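PDB 6ORH: glycoside hydrolase from Streptococcus pneumoniae serotype 4, which probably acts as an alpha-L-fucosidase of glycoside hydrolase family 29, removing fucose from host-derived carbohydrate antigens. Local coordinates for residues T317-L329 with L439-P451. The protein carries 2 engineered substitutions. Residues are numbered along the deposited sequence; the frame is centred on the assembly and turned at random.
Sequences TYRNELYKEDLAL and LPLLTKISLYKTP
With its carboxylate swung anti to the backbone N (chi1 -179°), D326 reaches the edge of strand 441-448 and meets S446 and L447, while Y448 CG stands anti to the carbonyl carbon (chi1 -47°), which turns a ring face to Y323. This is the junction where the helix closing the TIM-barrel domain runs into the F5/8 type C beta-sandwich, whose last strand stops three residues short of the C-terminus. D326 OD1 takes two backbone N-H groups from opposite faces of the carboxylate plane: L447 N at 3.1 Å, and A328 N in an Asx turn. That double grip should fix the carboxylate's rotation. In return, L327 N donates to L447 O at 2.8 Å, nearly straight, and A328 CB packs on L447 CG.

Toward the helix, Y323 and Y448 form an edge-to-face pair with planes at 87°; Y323 CD1 comes over the Y448 face, offset to the rim, 3.6 Å from Y448 CZ. Both hydroxyls are held from outside, Y323 OH by Y282 of helix 275-284 and Y448 OH by E380 of strand 378-382, so the stack links barrel to sandwich. L322 CD1 touches both Y448 CB and T450 CG2. A water joins E325 O to K449 N. At the chain terminus P451 lies over the Y318 ring in a CH-pi contact, its CG 3.9 Å from the centroid of that ring.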
ATOM      1  N   THR A 317       6.027 -13.575  19.967  1.00 18.09           N
ATOM      2  CA  THR A 317       4.997 -14.597  20.109  1.00 18.26           C
ATOM      3  C   THR A 317       4.105 -14.601  18.865  1.00 18.05           C
ATOM      4  O   THR A 317       3.830 -15.667  18.301  1.00 20.05           O
ATOM      5  CB  THR A 317       4.201 -14.362  21.404  1.00 20.34           C
ATOM      6  OG1 THR A 317       5.109 -14.623  22.481  1.00 21.20           O
ATOM      7  CG2 THR A 317       3.002 -15.280  21.532  1.00 20.87           C
ATOM      8  N   TYR A 318       3.704 -13.397  18.433  1.00 17.33           N
ATOM      9  CA  TYR A 318       2.867 -13.233  17.244  1.00 17.39           C
ATOM     10  C   TYR A 318       3.497 -13.978  16.062  1.00 18.79           C
ATOM     11  O   TYR A 318       2.826 -14.726  15.358  1.00 20.15           O
ATOM     12  CB  TYR A 318       2.649 -11.755  16.914  1.00 17.89           C
ATOM     13  CG  TYR A 318       1.846 -11.557  15.653  1.00 17.65           C
ATOM     14  CD1 TYR A 318       2.460 -11.560  14.415  1.00 18.11           C
ATOM     15  CD2 TYR A 318       0.467 -11.431  15.715  1.00 19.08           C
ATOM     16  CE1 TYR A 318       1.713 -11.439  13.254  1.00 18.66           C
ATOM     17  CE2 TYR A 318      -0.290 -11.282  14.567  1.00 18.77           C
ATOM     18  CZ  TYR A 318       0.339 -11.286  13.336  1.00 20.73           C
ATOM     19  OH  TYR A 318      -0.398 -11.181  12.186  1.00 19.22           O
ATOM     20  N   ARG A 319       4.788 -13.711  15.797  1.00 18.36           N
ATOM     21  CA  ARG A 319       5.434 -14.308  14.638  1.00 19.14           C
ATOM     22  C   ARG A 319       5.530 -15.817  14.806  1.00 19.73           C
ATOM     23  O   ARG A 319       5.337 -16.582  13.859  1.00 19.13           O
ATOM     24  CB  ARG A 319       6.832 -13.724  14.394  1.00 16.64           C
ATOM     25  CG  ARG A 319       6.859 -12.225  14.162  1.00 17.79           C
ATOM     26  CD  ARG A 319       8.246 -11.754  13.701  1.00 17.49           C
ATOM     27  NE  ARG A 319       9.282 -12.216  14.614  1.00 17.37           N
ATOM     28  CZ  ARG A 319       9.689 -11.576  15.699  1.00 15.15           C
ATOM     29  NH1 ARG A 319       9.207 -10.374  16.008  1.00 16.64           N
ATOM     30  NH2 ARG A 319      10.615 -12.166  16.455  1.00 15.65           N
ATOM     31  N   ASN A 320       5.852 -16.252  16.034  1.00 19.44           N
ATOM     32  CA  ASN A 320       6.052 -17.673  16.245  1.00 21.66           C
ATOM     33  C   ASN A 320       4.729 -18.398  15.971  1.00 20.79           C
ATOM     34  O   ASN A 320       4.733 -19.464  15.367  1.00 22.48           O
ATOM     35  CB  ASN A 320       6.605 -17.916  17.651  1.00 22.04           C
ATOM     36  CG  ASN A 320       8.028 -17.396  17.812  1.00 25.28           C
ATOM     37  OD1 ASN A 320       8.680 -16.935  16.865  1.00 27.94           O
ATOM     38  ND2 ASN A 320       8.523 -17.432  19.038  1.00 27.66           N
ATOM     39  N   GLU A 321       3.618 -17.781  16.382  1.00 22.00           N
ATOM     40  CA  GLU A 321       2.293 -18.360  16.169  1.00 23.85           C
ATOM     41  C   GLU A 321       1.921 -18.335  14.685  1.00 23.54           C
ATOM     42  O   GLU A 321       1.381 -19.318  14.166  1.00 24.63           O
ATOM     43  CB  GLU A 321       1.245 -17.679  17.042  1.00 27.12           C
ATOM     44  CG  GLU A 321       1.459 -17.914  18.533  1.00 31.84           C
ATOM     45  CD  GLU A 321       1.354 -19.351  19.027  1.00 38.36           C
ATOM     46  OE1 GLU A 321       0.770 -20.202  18.316  1.00 38.05           O
ATOM     47  OE2 GLU A 321       1.858 -19.617  20.135  1.00 46.97           O
ATOM     48  N   LEU A 322       2.216 -17.222  13.993  1.00 20.50           N
ATOM     49  CA  LEU A 322       1.891 -17.111  12.570  1.00 20.13           C
ATOM     50  C   LEU A 322       2.459 -18.299  11.803  1.00 19.74           C
ATOM     51  O   LEU A 322       1.800 -18.882  10.933  1.00 20.07           O
ATOM     52  CB  LEU A 322       2.512 -15.806  12.033  1.00 19.20           C
ATOM     53  CG  LEU A 322       2.398 -15.612  10.516  1.00 19.67           C
ATOM     54  CD1 LEU A 322       0.944 -15.327  10.136  1.00 20.67           C
ATOM     55  CD2 LEU A 322       3.271 -14.437  10.100  1.00 19.91           C
ATOM     56  N   TYR A 323       3.737 -18.605  12.063  1.00 18.86           N
ATOM     57  CA  TYR A 323       4.474 -19.556  11.259  1.00 20.05           C
ATOM     58  C   TYR A 323       4.385 -20.976  11.819  1.00 20.49           C
ATOM     59  O   TYR A 323       5.002 -21.881  11.278  1.00 24.81           O
ATOM     60  CB  TYR A 323       5.950 -19.152  11.219  1.00 20.49           C
ATOM     61  CG  TYR A 323       6.230 -17.878  10.469  1.00 20.32           C
ATOM     62  CD1 TYR A 323       5.897 -17.738   9.132  1.00 21.10           C
ATOM     63  CD2 TYR A 323       6.850 -16.822  11.116  1.00 19.75           C
ATOM     64  CE1 TYR A 323       6.185 -16.561   8.452  1.00 18.61           C
ATOM     65  CE2 TYR A 323       7.157 -15.654  10.450  1.00 17.57           C
ATOM     66  CZ  TYR A 323       6.817 -15.522   9.113  1.00 18.88           C
ATOM     67  OH  TYR A 323       7.133 -14.340   8.501  1.00 16.90           O
ATOM     68  N   LYS A 324       3.582 -21.179  12.873  1.00 23.25           N
ATOM     69  CA  LYS A 324       3.502 -22.457  13.574  1.00 26.35           C
ATOM     70  C   LYS A 324       3.161 -23.590  12.597  1.00 25.03           C
ATOM     71  O   LYS A 324       3.760 -24.663  12.634  1.00 27.38           O
ATOM     72  CB  LYS A 324       2.504 -22.296  14.722  1.00 27.12           C
ATOM     73  CG  LYS A 324       2.273 -23.514  15.610  1.00 35.66           C
ATOM     74  CD  LYS A 324       1.475 -23.140  16.853  1.00 41.38           C
ATOM     75  CE  LYS A 324       1.828 -23.946  18.092  1.00 47.94           C
ATOM     76  NZ  LYS A 324       1.471 -23.222  19.341  1.00 50.87           N
ATOM     77  N   GLU A 325       2.212 -23.343  11.688  1.00 23.55           N
ATOM     78  CA  GLU A 325       1.853 -24.370  10.726  1.00 23.68           C
ATOM     79  C   GLU A 325       1.727 -23.797   9.318  1.00 21.22           C
ATOM     80  O   GLU A 325       0.892 -22.930   9.063  1.00 24.16           O
ATOM     81  CB  GLU A 325       0.537 -25.053  11.106  1.00 25.82           C
ATOM     82  CG  GLU A 325       0.330 -26.309  10.280  1.00 31.29           C
ATOM     83  CD  GLU A 325      -1.016 -27.005  10.397  1.00 36.25           C
ATOM     84  OE1 GLU A 325      -1.846 -26.583  11.235  1.00 36.19           O
ATOM     85  OE2 GLU A 325      -1.235 -27.956   9.613  1.00 40.88           O
ATOM     86  N   ASP A 326       2.545 -24.354   8.433  1.00 21.06           N
ATOM     87  CA  ASP A 326       2.416 -24.150   7.000  1.00 19.97           C
ATOM     88  C   ASP A 326       1.356 -25.116   6.470  1.00 20.21           C
ATOM     89  O   ASP A 326       1.641 -26.310   6.281  1.00 20.28           O
ATOM     90  CB  ASP A 326       3.759 -24.397   6.302  1.00 20.49           C
ATOM     91  CG  ASP A 326       3.712 -24.178   4.799  1.00 19.95           C
ATOM     92  OD1 ASP A 326       2.626 -23.841   4.299  1.00 20.27           O
ATOM     93  OD2 ASP A 326       4.760 -24.369   4.148  1.00 21.03           O
ATOM     94  N   LEU A 327       0.182 -24.560   6.168  1.00 19.93           N
ATOM     95  CA  LEU A 327      -0.984 -25.335   5.757  1.00 21.32           C
ATOM     96  C   LEU A 327      -0.828 -25.847   4.330  1.00 22.49           C
ATOM     97  O   LEU A 327      -1.643 -26.647   3.851  1.00 24.95           O
ATOM     98  CB  LEU A 327      -2.230 -24.469   5.892  1.00 21.91           C
ATOM     99  CG  LEU A 327      -2.497 -23.971   7.309  1.00 23.68           C
ATOM    100  CD1 LEU A 327      -3.410 -22.770   7.273  1.00 23.19           C
ATOM    101  CD2 LEU A 327      -3.121 -25.100   8.135  1.00 24.85           C
ATOM    102  N   ALA A 328       0.215 -25.379   3.628  1.00 21.49           N
ATOM    103  CA  ALA A 328       0.438 -25.823   2.267  1.00 19.53           C
ATOM    104  C   ALA A 328       1.423 -26.990   2.191  1.00 20.49           C
ATOM    105  O   ALA A 328       1.567 -27.574   1.126  1.00 21.69           O
ATOM    106  CB  ALA A 328       0.903 -24.656   1.405  1.00 20.60           C
ATOM    107  N   LEU A 329       2.085 -27.351   3.302  1.00 23.57           N
ATOM    108  CA  LEU A 329       3.118 -28.379   3.227  1.00 28.13           C
ATOM    109  C   LEU A 329       2.527 -29.667   2.661  1.00 28.43           C
ATOM    110  O   LEU A 329       1.514 -30.149   3.148  1.00 33.16           O
ATOM    111  CB  LEU A 329       3.670 -28.665   4.626  1.00 31.10           C
ATOM    112  CG  LEU A 329       4.954 -27.967   5.045  1.00 32.48           C
ATOM    113  CD1 LEU A 329       5.359 -28.444   6.432  1.00 30.98           C
ATOM    114  CD2 LEU A 329       6.091 -28.167   4.045  1.00 30.50           C
ATOM    115  N   LEU A 439      12.448 -16.107 -17.060  1.00 16.78           N
ATOM    116  CA  LEU A 439      11.602 -17.230 -16.691  1.00 16.84           C
ATOM    117  C   LEU A 439      11.529 -17.325 -15.167  1.00 16.30           C
ATOM    118  O   LEU A 439      12.548 -17.225 -14.493  1.00 16.79           O
ATOM    119  CB  LEU A 439      12.082 -18.524 -17.367  1.00 19.65           C
ATOM    120  CG  LEU A 439      13.311 -19.216 -16.790  1.00 20.50           C
ATOM    121  CD1 LEU A 439      12.926 -20.151 -15.652  1.00 20.04           C
ATOM    122  CD2 LEU A 439      14.047 -20.006 -17.870  1.00 23.00           C
ATOM    123  N   PRO A 440      10.318 -17.463 -14.575  1.00 16.17           N
ATOM    124  CA  PRO A 440      10.196 -17.395 -13.120  1.00 16.73           C
ATOM    125  C   PRO A 440      10.680 -18.656 -12.417  1.00 18.20           C
ATOM    126  O   PRO A 440      10.507 -19.754 -12.961  1.00 19.40           O
ATOM    127  CB  PRO A 440       8.709 -17.150 -12.849  1.00 17.17           C
ATOM    128  CG  PRO A 440       7.989 -17.555 -14.137  1.00 19.43           C
ATOM    129  CD  PRO A 440       9.012 -17.467 -15.254  1.00 17.71           C
ATOM    130  N   LEU A 441      11.281 -18.449 -11.233  1.00 17.08           N
ATOM    131  CA  LEU A 441      11.587 -19.503 -10.267  1.00 18.20           C
ATOM    132  C   LEU A 441      10.903 -19.156  -8.950  1.00 18.87           C
ATOM    133  O   LEU A 441      10.896 -17.992  -8.514  1.00 19.56           O
ATOM    134  CB  LEU A 441      13.093 -19.602 -10.018  1.00 19.74           C
ATOM    135  CG  LEU A 441      13.946 -19.998 -11.217  1.00 22.33           C
ATOM    136  CD1 LEU A 441      14.564 -18.749 -11.822  1.00 21.67           C
ATOM    137  CD2 LEU A 441      15.045 -20.964 -10.785  1.00 22.32           C
ATOM    138  N   LEU A 442      10.403 -20.188  -8.260  1.00 15.66           N
ATOM    139  CA  LEU A 442       9.956 -20.011  -6.887  1.00 15.98           C
ATOM    140  C   LEU A 442      10.508 -21.192  -6.096  1.00 17.83           C
ATOM    141  O   LEU A 442      10.579 -22.299  -6.646  1.00 18.17           O
ATOM    142  CB  LEU A 442       8.428 -20.025  -6.800  1.00 16.78           C
ATOM    143  CG  LEU A 442       7.662 -18.837  -7.391  1.00 14.69           C
ATOM    144  CD1 LEU A 442       6.175 -19.140  -7.327  1.00 16.10           C
ATOM    145  CD2 LEU A 442       7.974 -17.562  -6.599  1.00 16.69           C
ATOM    146  N   THR A 443      10.858 -20.953  -4.828  1.00 16.69           N
ATOM    147  CA  THR A 443      11.428 -22.000  -3.990  1.00 17.13           C
ATOM    148  C   THR A 443      10.392 -22.598  -3.045  1.00 18.57           C
ATOM    149  O   THR A 443      10.618 -23.683  -2.499  1.00 18.08           O
ATOM    150  CB  THR A 443      12.615 -21.488  -3.168  1.00 18.09           C
ATOM    151  OG1 THR A 443      12.193 -20.482  -2.232  1.00 19.14           O
ATOM    152  CG2 THR A 443      13.730 -20.963  -4.048  1.00 19.61           C
ATOM    153  N   LYS A 444       9.269 -21.916  -2.863  1.00 17.97           N
ATOM    154  CA  LYS A 444       8.345 -22.247  -1.789  1.00 18.90           C
ATOM    155  C   LYS A 444       7.038 -21.485  -1.995  1.00 19.21           C
ATOM    156  O   LYS A 444       7.036 -20.308  -2.418  1.00 17.93           O
ATOM    157  CB  LYS A 444       8.946 -21.759  -0.466  1.00 21.37           C
ATOM    158  CG  LYS A 444       8.202 -22.112   0.818  1.00 27.97           C
ATOM    159  CD  LYS A 444       8.908 -21.376   1.948  1.00 28.70           C
ATOM    160  CE  LYS A 444       8.063 -21.139   3.169  1.00 28.92           C
ATOM    161  NZ  LYS A 444       8.860 -20.460   4.199  1.00 32.06           N
ATOM    162  N   ILE A 445       5.920 -22.175  -1.717  1.00 17.95           N
ATOM    163  CA  ILE A 445       4.633 -21.543  -1.474  1.00 17.36           C
ATOM    164  C   ILE A 445       4.126 -22.093  -0.140  1.00 18.67           C
ATOM    165  O   ILE A 445       4.103 -23.316   0.034  1.00 19.76           O
ATOM    166  CB  ILE A 445       3.606 -21.803  -2.599  1.00 16.92           C
ATOM    167  CG1 ILE A 445       4.054 -21.233  -3.950  1.00 17.49           C
ATOM    168  CG2 ILE A 445       2.237 -21.259  -2.210  1.00 16.86           C
ATOM    169  CD1 ILE A 445       3.361 -21.869  -5.126  1.00 19.95           C
ATOM    170  N   SER A 446       3.818 -21.187   0.788  1.00 17.79           N
ATOM    171  CA  SER A 446       3.311 -21.528   2.113  1.00 17.46           C
ATOM    172  C   SER A 446       1.994 -20.800   2.368  1.00 19.04           C
ATOM    173  O   SER A 446       1.727 -19.768   1.750  1.00 17.23           O
ATOM    174  CB  SER A 446       4.341 -21.237   3.201  1.00 18.55           C
ATOM    175  OG  SER A 446       5.520 -22.033   2.983  1.00 18.23           O
ATOM    176  N   LEU A 447       1.168 -21.344   3.281  1.00 17.07           N
ATOM    177  CA  LEU A 447      -0.087 -20.739   3.691  1.00 18.08           C
ATOM    178  C   LEU A 447      -0.150 -20.743   5.215  1.00 19.17           C
ATOM    179  O   LEU A 447       0.228 -21.745   5.841  1.00 20.31           O
ATOM    180  CB  LEU A 447      -1.269 -21.558   3.150  1.00 18.18           C
ATOM    181  CG  LEU A 447      -1.479 -21.505   1.635  1.00 19.92           C
ATOM    182  CD1 LEU A 447      -2.481 -22.578   1.201  1.00 20.18           C
ATOM    183  CD2 LEU A 447      -1.952 -20.114   1.217  1.00 18.29           C
ATOM    184  N   TYR A 448      -0.610 -19.621   5.770  1.00 18.52           N
ATOM    185  CA  TYR A 448      -0.734 -19.482   7.218  1.00 19.88           C
ATOM    186  C   TYR A 448      -2.042 -18.806   7.605  1.00 19.47           C
ATOM    187  O   TYR A 448      -2.675 -18.088   6.822  1.00 19.00           O
ATOM    188  CB  TYR A 448       0.396 -18.635   7.815  1.00 19.82           C
ATOM    189  CG  TYR A 448       1.778 -18.983   7.335  1.00 19.82           C
ATOM    190  CD1 TYR A 448       2.431 -20.149   7.739  1.00 19.21           C
ATOM    191  CD2 TYR A 448       2.464 -18.114   6.492  1.00 19.15           C
ATOM    192  CE1 TYR A 448       3.713 -20.460   7.316  1.00 20.28           C
ATOM    193  CE2 TYR A 448       3.739 -18.420   6.050  1.00 20.05           C
ATOM    194  CZ  TYR A 448       4.366 -19.583   6.455  1.00 20.39           C
ATOM    195  OH  TYR A 448       5.616 -19.889   6.013  1.00 23.37           O
ATOM    196  N   LYS A 449      -2.413 -19.035   8.874  1.00 21.29           N
ATOM    197  CA  LYS A 449      -3.456 -18.276   9.532  1.00 22.55           C
ATOM    198  C   LYS A 449      -2.835 -17.360  10.592  1.00 21.80           C
ATOM    199  O   LYS A 449      -2.170 -17.839  11.517  1.00 23.64           O
ATOM    200  CB  LYS A 449      -4.449 -19.247  10.191  1.00 24.13           C
ATOM    201  CG  LYS A 449      -5.615 -18.579  10.915  1.00 25.15           C
ATOM    202  CD  LYS A 449      -6.452 -17.670  10.044  1.00 28.77           C
ATOM    203  CE  LYS A 449      -7.411 -16.792  10.822  1.00 30.27           C
ATOM    204  NZ  LYS A 449      -6.732 -15.667  11.505  1.00 31.77           N
ATOM    205  N   THR A 450      -3.138 -16.063  10.500  1.00 20.87           N
ATOM    206  CA  THR A 450      -2.678 -15.101  11.494  1.00 22.59           C
ATOM    207  C   THR A 450      -3.276 -15.431  12.858  1.00 25.14           C
ATOM    208  O   THR A 450      -4.407 -15.909  12.956  1.00 23.70           O
ATOM    209  CB  THR A 450      -3.017 -13.648  11.135  1.00 23.96           C
ATOM    210  OG1 THR A 450      -4.424 -13.441  11.042  1.00 22.88           O
ATOM    211  CG2 THR A 450      -2.330 -13.150   9.878  1.00 22.42           C
ATOM    212  N   PRO A 451      -2.530 -15.200  13.960  1.00 25.80           N
ATOM    213  CA  PRO A 451      -3.067 -15.464  15.298  1.00 27.37           C
ATOM    214  C   PRO A 451      -4.136 -14.458  15.755  1.00 29.82           C
ATOM    215  O   PRO A 451      -4.134 -13.369  15.216  1.00 33.96           O
ATOM    216  CB  PRO A 451      -1.821 -15.493  16.202  1.00 27.72           C
ATOM    217  CG  PRO A 451      -0.730 -14.764  15.433  1.00 25.16           C
ATOM    218  CD  PRO A 451      -1.115 -14.783  13.966  1.00 23.86           C
TER
HETATM  219  O   HOH W   1      -1.478 -18.606  13.811  1.00 41.39           O
HETATM  220  O   HOH W   2      -1.238 -21.515  10.005  1.00 29.81           O
HETATM  221  O   HOH W   3       5.225 -25.337   1.490  1.00 22.64           O